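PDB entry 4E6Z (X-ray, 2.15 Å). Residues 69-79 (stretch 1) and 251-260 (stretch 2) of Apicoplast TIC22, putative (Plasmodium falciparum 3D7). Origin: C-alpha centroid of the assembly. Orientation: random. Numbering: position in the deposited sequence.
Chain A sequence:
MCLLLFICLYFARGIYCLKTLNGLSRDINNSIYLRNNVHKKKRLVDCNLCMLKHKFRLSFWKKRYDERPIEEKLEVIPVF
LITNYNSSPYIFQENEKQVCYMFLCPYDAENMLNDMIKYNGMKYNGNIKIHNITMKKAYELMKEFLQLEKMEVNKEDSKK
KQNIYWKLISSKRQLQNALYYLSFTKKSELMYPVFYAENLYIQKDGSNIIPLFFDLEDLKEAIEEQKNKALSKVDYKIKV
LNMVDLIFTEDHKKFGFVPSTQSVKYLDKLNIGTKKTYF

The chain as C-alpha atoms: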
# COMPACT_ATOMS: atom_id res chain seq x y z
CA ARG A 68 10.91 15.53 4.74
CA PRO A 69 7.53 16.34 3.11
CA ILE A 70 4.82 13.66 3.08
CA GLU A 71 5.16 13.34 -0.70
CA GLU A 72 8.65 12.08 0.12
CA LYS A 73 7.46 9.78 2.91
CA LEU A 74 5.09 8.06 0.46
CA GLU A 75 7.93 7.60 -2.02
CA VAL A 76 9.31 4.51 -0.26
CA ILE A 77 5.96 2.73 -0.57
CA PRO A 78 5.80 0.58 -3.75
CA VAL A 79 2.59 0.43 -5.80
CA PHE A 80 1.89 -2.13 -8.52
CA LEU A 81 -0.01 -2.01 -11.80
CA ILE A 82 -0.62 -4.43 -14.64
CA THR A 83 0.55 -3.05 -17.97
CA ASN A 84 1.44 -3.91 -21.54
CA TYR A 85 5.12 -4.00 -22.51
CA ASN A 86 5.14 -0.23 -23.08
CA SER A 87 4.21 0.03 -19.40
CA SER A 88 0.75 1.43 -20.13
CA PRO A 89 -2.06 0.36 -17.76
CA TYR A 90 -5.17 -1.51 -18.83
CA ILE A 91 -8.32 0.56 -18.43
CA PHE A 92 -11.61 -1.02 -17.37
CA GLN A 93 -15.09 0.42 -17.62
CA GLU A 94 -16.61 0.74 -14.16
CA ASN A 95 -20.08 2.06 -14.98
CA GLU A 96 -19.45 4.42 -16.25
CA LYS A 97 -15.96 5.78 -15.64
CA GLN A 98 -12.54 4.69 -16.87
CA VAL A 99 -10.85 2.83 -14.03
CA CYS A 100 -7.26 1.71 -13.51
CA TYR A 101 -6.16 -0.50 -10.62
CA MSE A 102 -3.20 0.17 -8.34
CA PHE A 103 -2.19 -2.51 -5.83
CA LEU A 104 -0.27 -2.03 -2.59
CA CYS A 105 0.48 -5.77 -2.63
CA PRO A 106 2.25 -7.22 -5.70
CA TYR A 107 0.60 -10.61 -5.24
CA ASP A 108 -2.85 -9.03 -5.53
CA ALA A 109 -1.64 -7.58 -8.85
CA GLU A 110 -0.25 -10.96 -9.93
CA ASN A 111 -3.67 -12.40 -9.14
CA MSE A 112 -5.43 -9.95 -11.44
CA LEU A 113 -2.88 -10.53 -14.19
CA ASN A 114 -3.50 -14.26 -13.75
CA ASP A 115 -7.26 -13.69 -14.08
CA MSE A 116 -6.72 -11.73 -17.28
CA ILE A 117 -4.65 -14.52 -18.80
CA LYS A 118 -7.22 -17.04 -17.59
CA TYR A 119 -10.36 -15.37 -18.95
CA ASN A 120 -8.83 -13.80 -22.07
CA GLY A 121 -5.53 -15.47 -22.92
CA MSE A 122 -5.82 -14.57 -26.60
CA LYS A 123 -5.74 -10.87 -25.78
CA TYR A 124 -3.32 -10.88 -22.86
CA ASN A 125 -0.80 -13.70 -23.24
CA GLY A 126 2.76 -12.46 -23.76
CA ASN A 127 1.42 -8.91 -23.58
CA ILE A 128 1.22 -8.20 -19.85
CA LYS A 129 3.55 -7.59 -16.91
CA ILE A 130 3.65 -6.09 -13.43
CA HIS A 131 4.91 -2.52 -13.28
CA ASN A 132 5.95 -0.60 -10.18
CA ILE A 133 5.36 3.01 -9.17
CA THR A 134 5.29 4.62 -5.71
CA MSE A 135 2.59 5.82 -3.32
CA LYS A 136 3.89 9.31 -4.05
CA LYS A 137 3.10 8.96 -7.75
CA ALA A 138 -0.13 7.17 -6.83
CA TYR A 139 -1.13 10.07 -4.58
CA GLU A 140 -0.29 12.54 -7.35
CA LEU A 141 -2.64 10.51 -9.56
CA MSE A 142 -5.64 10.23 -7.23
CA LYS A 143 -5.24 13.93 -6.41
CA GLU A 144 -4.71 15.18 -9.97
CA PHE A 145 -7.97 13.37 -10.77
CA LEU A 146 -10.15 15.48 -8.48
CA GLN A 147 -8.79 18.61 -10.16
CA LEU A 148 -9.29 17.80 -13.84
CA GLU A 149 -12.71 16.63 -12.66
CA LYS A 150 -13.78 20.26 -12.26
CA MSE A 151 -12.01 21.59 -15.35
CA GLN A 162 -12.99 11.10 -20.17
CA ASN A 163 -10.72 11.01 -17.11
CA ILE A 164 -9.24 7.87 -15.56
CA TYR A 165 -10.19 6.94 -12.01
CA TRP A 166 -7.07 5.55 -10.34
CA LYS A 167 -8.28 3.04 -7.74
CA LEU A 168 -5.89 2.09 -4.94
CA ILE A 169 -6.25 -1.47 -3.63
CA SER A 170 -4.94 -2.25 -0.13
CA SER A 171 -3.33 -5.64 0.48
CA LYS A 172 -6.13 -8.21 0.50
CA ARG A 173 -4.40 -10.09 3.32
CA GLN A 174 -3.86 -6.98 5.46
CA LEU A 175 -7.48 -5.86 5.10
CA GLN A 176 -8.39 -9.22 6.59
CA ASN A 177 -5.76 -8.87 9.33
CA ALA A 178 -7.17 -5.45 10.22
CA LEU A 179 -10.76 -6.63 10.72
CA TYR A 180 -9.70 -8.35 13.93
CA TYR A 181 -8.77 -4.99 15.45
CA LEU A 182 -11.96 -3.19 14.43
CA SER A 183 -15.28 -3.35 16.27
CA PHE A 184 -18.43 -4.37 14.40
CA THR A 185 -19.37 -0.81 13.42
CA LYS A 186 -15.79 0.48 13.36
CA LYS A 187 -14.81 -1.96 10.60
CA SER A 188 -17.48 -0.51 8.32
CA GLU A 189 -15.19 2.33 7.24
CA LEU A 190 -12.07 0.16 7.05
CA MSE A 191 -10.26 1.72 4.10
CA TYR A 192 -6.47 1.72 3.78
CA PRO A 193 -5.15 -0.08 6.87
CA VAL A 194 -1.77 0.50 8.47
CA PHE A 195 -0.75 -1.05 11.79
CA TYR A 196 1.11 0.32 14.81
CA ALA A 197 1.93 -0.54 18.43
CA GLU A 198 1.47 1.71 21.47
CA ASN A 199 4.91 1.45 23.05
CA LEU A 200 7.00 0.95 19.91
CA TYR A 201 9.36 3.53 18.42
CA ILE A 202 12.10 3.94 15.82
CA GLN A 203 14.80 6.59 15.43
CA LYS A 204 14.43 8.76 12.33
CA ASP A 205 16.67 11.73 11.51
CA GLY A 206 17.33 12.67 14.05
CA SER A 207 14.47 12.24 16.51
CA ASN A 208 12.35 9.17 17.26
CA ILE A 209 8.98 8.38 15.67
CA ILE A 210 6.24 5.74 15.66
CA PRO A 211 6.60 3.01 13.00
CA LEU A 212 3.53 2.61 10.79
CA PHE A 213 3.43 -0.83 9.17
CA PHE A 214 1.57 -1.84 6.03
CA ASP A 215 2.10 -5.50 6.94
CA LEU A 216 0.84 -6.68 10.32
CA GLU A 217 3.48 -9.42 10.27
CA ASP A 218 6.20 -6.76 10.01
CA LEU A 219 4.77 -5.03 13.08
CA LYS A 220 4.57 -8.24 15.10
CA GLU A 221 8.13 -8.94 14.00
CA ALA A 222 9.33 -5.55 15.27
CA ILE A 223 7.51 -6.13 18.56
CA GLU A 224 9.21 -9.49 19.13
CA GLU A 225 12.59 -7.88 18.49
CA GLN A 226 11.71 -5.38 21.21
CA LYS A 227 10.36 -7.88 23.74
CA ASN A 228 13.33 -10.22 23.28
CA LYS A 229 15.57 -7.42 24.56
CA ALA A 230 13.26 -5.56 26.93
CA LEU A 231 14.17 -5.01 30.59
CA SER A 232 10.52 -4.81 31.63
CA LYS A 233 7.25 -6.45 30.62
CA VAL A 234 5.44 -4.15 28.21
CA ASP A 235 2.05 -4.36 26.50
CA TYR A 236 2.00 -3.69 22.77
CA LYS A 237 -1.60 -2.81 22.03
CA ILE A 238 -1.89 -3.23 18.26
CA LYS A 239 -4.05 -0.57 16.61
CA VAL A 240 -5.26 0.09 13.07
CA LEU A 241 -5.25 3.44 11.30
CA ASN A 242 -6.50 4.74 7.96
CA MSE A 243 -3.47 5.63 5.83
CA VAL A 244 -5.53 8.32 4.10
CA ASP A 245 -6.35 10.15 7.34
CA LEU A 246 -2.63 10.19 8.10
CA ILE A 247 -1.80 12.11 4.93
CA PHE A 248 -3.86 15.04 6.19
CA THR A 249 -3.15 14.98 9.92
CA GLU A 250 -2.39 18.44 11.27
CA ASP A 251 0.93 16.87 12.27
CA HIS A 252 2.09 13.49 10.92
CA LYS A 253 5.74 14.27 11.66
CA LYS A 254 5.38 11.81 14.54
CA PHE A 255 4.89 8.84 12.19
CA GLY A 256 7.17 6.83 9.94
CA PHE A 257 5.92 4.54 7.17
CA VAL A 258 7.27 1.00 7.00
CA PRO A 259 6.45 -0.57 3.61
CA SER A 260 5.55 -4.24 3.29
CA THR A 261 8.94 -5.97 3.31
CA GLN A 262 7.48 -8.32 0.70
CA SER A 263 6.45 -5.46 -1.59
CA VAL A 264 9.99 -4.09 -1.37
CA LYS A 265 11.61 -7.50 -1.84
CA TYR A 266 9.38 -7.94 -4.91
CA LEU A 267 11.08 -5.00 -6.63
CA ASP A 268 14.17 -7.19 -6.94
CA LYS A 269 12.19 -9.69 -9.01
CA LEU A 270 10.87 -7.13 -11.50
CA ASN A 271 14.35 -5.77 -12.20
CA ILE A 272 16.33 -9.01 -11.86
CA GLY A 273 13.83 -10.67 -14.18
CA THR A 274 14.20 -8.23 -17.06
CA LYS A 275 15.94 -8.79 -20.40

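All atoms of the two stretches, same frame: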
# COMPACT_ATOMS: atom_id res chain seq x y z
N PRO A 69 8.95 16.19 3.42
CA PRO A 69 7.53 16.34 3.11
C PRO A 69 6.86 14.97 3.01
O PRO A 69 7.55 13.98 2.82
CB PRO A 69 7.53 17.02 1.74
CG PRO A 69 8.89 17.62 1.59
CD PRO A 69 9.81 16.69 2.33
N ILE A 70 5.54 14.93 3.14
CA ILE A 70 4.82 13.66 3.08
C ILE A 70 4.93 13.02 1.70
O ILE A 70 4.97 11.79 1.59
CB ILE A 70 3.34 13.81 3.46
CG1 ILE A 70 2.70 12.43 3.64
CG2 ILE A 70 2.59 14.61 2.40
CD1 ILE A 70 1.20 12.47 3.69
N GLU A 71 4.98 13.84 0.66
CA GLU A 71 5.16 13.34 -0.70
C GLU A 71 6.43 12.51 -0.79
O GLU A 71 6.55 11.62 -1.63
CB GLU A 71 5.21 14.49 -1.71
CG GLU A 71 3.85 15.08 -2.06
CD GLU A 71 3.32 16.02 -0.99
OE1 GLU A 71 4.09 16.39 -0.08
OE2 GLU A 71 2.12 16.39 -1.07
N GLU A 72 7.39 12.81 0.09
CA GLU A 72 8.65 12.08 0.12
C GLU A 72 8.54 10.84 1.01
O GLU A 72 9.22 9.84 0.79
CB GLU A 72 9.78 12.99 0.60
CG GLU A 72 11.18 12.43 0.38
CD GLU A 72 12.27 13.41 0.77
OE1 GLU A 72 11.96 14.44 1.40
OE2 GLU A 72 13.45 13.16 0.43
N LYS A 73 7.68 10.91 2.02
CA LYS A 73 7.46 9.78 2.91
C LYS A 73 6.71 8.65 2.19
O LYS A 73 6.89 7.48 2.51
CB LYS A 73 6.68 10.21 4.16
CG LYS A 73 7.47 11.06 5.14
CD LYS A 73 6.76 11.15 6.48
CE LYS A 73 7.63 11.80 7.54
NZ LYS A 73 7.02 11.70 8.90
N LEU A 74 5.88 9.03 1.23
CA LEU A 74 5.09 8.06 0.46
C LEU A 74 5.93 7.42 -0.64
O LEU A 74 5.53 6.42 -1.24
CB LEU A 74 3.88 8.75 -0.17
CG LEU A 74 2.90 9.45 0.78
CD1 LEU A 74 1.73 10.03 0.01
CD2 LEU A 74 2.42 8.49 1.83
N GLU A 75 7.09 8.01 -0.90
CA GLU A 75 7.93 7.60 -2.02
C GLU A 75 8.49 6.19 -1.83
O GLU A 75 8.71 5.46 -2.80
CB GLU A 75 9.07 8.60 -2.22
CG GLU A 75 9.54 8.74 -3.66
CD GLU A 75 10.47 9.92 -3.85
OE1 GLU A 75 10.90 10.52 -2.84
OE2 GLU A 75 10.78 10.26 -5.02
N VAL A 76 8.73 5.81 -0.57
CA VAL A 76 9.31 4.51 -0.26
C VAL A 76 8.28 3.38 -0.30
O VAL A 76 8.63 2.21 -0.17
CB VAL A 76 9.99 4.51 1.12
CG1 VAL A 76 10.99 5.65 1.21
CG2 VAL A 76 8.94 4.63 2.22
N ILE A 77 7.02 3.73 -0.48
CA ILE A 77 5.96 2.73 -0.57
C ILE A 77 5.71 2.35 -2.03
O ILE A 77 5.24 3.18 -2.81
CB ILE A 77 4.66 3.24 0.05
CG1 ILE A 77 4.90 3.74 1.48
CG2 ILE A 77 3.60 2.15 0.02
CD1 ILE A 77 3.75 4.55 2.04
N PRO A 78 6.02 1.10 -2.40
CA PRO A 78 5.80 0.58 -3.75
C PRO A 78 4.31 0.43 -4.06
O PRO A 78 3.53 0.11 -3.17
CB PRO A 78 6.45 -0.81 -3.71
CG PRO A 78 7.34 -0.80 -2.51
CD PRO A 78 6.65 0.09 -1.53
N VAL A 79 3.94 0.68 -5.31
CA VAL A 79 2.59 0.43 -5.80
C VAL A 79 2.69 -0.31 -7.13
O VAL A 79 3.59 -0.04 -7.93
CB VAL A 79 1.80 1.73 -5.99
CG1 VAL A 79 0.42 1.43 -6.60
CG2 VAL A 79 1.66 2.46 -4.67
N ASP A 251 -0.46 17.12 11.88
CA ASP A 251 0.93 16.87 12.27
C ASP A 251 1.26 15.37 12.22
O ASP A 251 1.09 14.67 13.21
CB ASP A 251 1.20 17.42 13.67
CG ASP A 251 2.61 17.11 14.15
OD1 ASP A 251 3.55 17.83 13.75
OD2 ASP A 251 2.77 16.16 14.95
N HIS A 252 1.73 14.90 11.07
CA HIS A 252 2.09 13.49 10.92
C HIS A 252 3.58 13.27 11.10
O HIS A 252 4.09 12.17 10.88
CB HIS A 252 1.66 12.96 9.55
CG HIS A 252 2.54 13.39 8.42
ND1 HIS A 252 2.22 14.42 7.57
CD2 HIS A 252 3.74 12.91 8.00
CE1 HIS A 252 3.19 14.58 6.68
NE2 HIS A 252 4.12 13.67 6.92
N LYS A 253 4.29 14.32 11.48
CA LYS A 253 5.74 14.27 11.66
C LYS A 253 6.12 13.17 12.65
O LYS A 253 7.25 12.68 12.66
CB LYS A 253 6.26 15.61 12.17
CG LYS A 253 7.50 16.13 11.46
CD LYS A 253 7.89 17.50 12.00
CE LYS A 253 9.07 18.09 11.25
NZ LYS A 253 10.25 17.18 11.26
N LYS A 254 5.16 12.78 13.48
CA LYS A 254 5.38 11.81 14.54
C LYS A 254 5.31 10.36 14.05
O LYS A 254 5.51 9.42 14.83
CB LYS A 254 4.37 12.03 15.67
CG LYS A 254 2.93 12.17 15.18
CD LYS A 254 2.04 12.82 16.22
CE LYS A 254 0.62 13.00 15.69
NZ LYS A 254 -0.26 13.73 16.66
N PHE A 255 5.03 10.18 12.76
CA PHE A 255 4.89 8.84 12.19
C PHE A 255 5.92 8.55 11.10
O PHE A 255 6.33 9.45 10.36
CB PHE A 255 3.48 8.64 11.62
CG PHE A 255 2.43 8.44 12.67
CD1 PHE A 255 2.31 7.24 13.34
CD2 PHE A 255 1.54 9.46 12.97
CE1 PHE A 255 1.34 7.06 14.31
CE2 PHE A 255 0.56 9.29 13.94
CZ PHE A 255 0.46 8.08 14.61
N GLY A 256 6.33 7.29 11.02
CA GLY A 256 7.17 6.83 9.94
C GLY A 256 6.53 5.63 9.26
O GLY A 256 6.06 4.71 9.93
N PHE A 257 6.51 5.64 7.93
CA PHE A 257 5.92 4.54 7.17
C PHE A 257 6.91 3.40 6.96
O PHE A 257 8.03 3.62 6.50
CB PHE A 257 5.40 5.02 5.81
CG PHE A 257 4.08 5.74 5.89
CD1 PHE A 257 2.93 5.05 6.24
CD2 PHE A 257 3.99 7.09 5.59
CE1 PHE A 257 1.71 5.70 6.31
CE2 PHE A 257 2.77 7.74 5.66
CZ PHE A 257 1.63 7.05 6.02
N VAL A 258 6.49 2.19 7.30
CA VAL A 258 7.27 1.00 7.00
C VAL A 258 6.56 0.15 5.96
O VAL A 258 5.58 -0.53 6.26
CB VAL A 258 7.54 0.15 8.26
CG1 VAL A 258 8.38 -1.07 7.89
CG2 VAL A 258 8.23 0.97 9.35
N PRO A 259 7.05 0.19 4.71
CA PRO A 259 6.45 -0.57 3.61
C PRO A 259 6.45 -2.07 3.89
O PRO A 259 7.28 -2.56 4.65
CB PRO A 259 7.38 -0.27 2.43
CG PRO A 259 8.10 0.98 2.80
CD PRO A 259 8.24 0.94 4.28
N SER A 260 5.52 -2.79 3.27
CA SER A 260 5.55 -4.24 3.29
C SER A 260 6.93 -4.71 2.84
O SER A 260 7.37 -4.37 1.74
CB SER A 260 4.48 -4.81 2.36
OG SER A 260 4.63 -6.21 2.20

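Residues 69-79 and 251-260, at least 179 positions apart in sequence wherever they touch, pack a short helix and the turn after it against a turn and the strand it leads into. The two backbones run in the same general sense: Ile70 lies nearest His252, Lys73 nearest Phe257 and Ile77 nearest Pro259, with the CA-CA distance falling from 8.3 to 6.9 to 5.3 Å. Together they bury 479 Å².

Asp251 makes no contact. His252 opens a type I turn, closed by Phe255 N to His252 O (2.9 Å), and its CA-to-CB bond points toward stretch 1. Ile70 CD1 lies over one face of this ring, and Ile70 CB approaches His252 CE1 to 3.3 Å; the ring is poorly ordered, so this spacing deserves caution. Lys73 NZ sits at the ring edge, 3.6 Å from His252 CD2.

Lys253 and Lys254 direct their CA-to-CB bonds away. The turn nevertheless offers carbonyls to Lys73, whose extended side chain (m, then t throughout) carries its ammonium to the start of the strand. There Lys73 NZ donates to Phe255 O at 2.8 Å, the sole hydrogen bond between the stretches; His252 O, 3.6 Å from Lys73 NZ, adds a favorable electrostatic environment.

Gly256 passes without significant contact, and the CA-to-CB bond of Phe257 points toward stretch 1. Ile77 CD1 covers one ring face, 4.0 Å from Phe257 CG, while Leu74 CD2 meets Phe257 CE2 obliquely at 3.9 Å. Leu74 starts away from the strand, but its end comes nearer.

Val258 points away. Pro259 then packs against the turn spanning Leu74 to Ile77: Pro259 CG lies 3.8 Å from Val76 CG2 and 3.3 Å from Val76 O, and Pro259 CB lies 4.0 Å from Pro78 CD. Ser260 ends the stretch as the N-cap of a following helix.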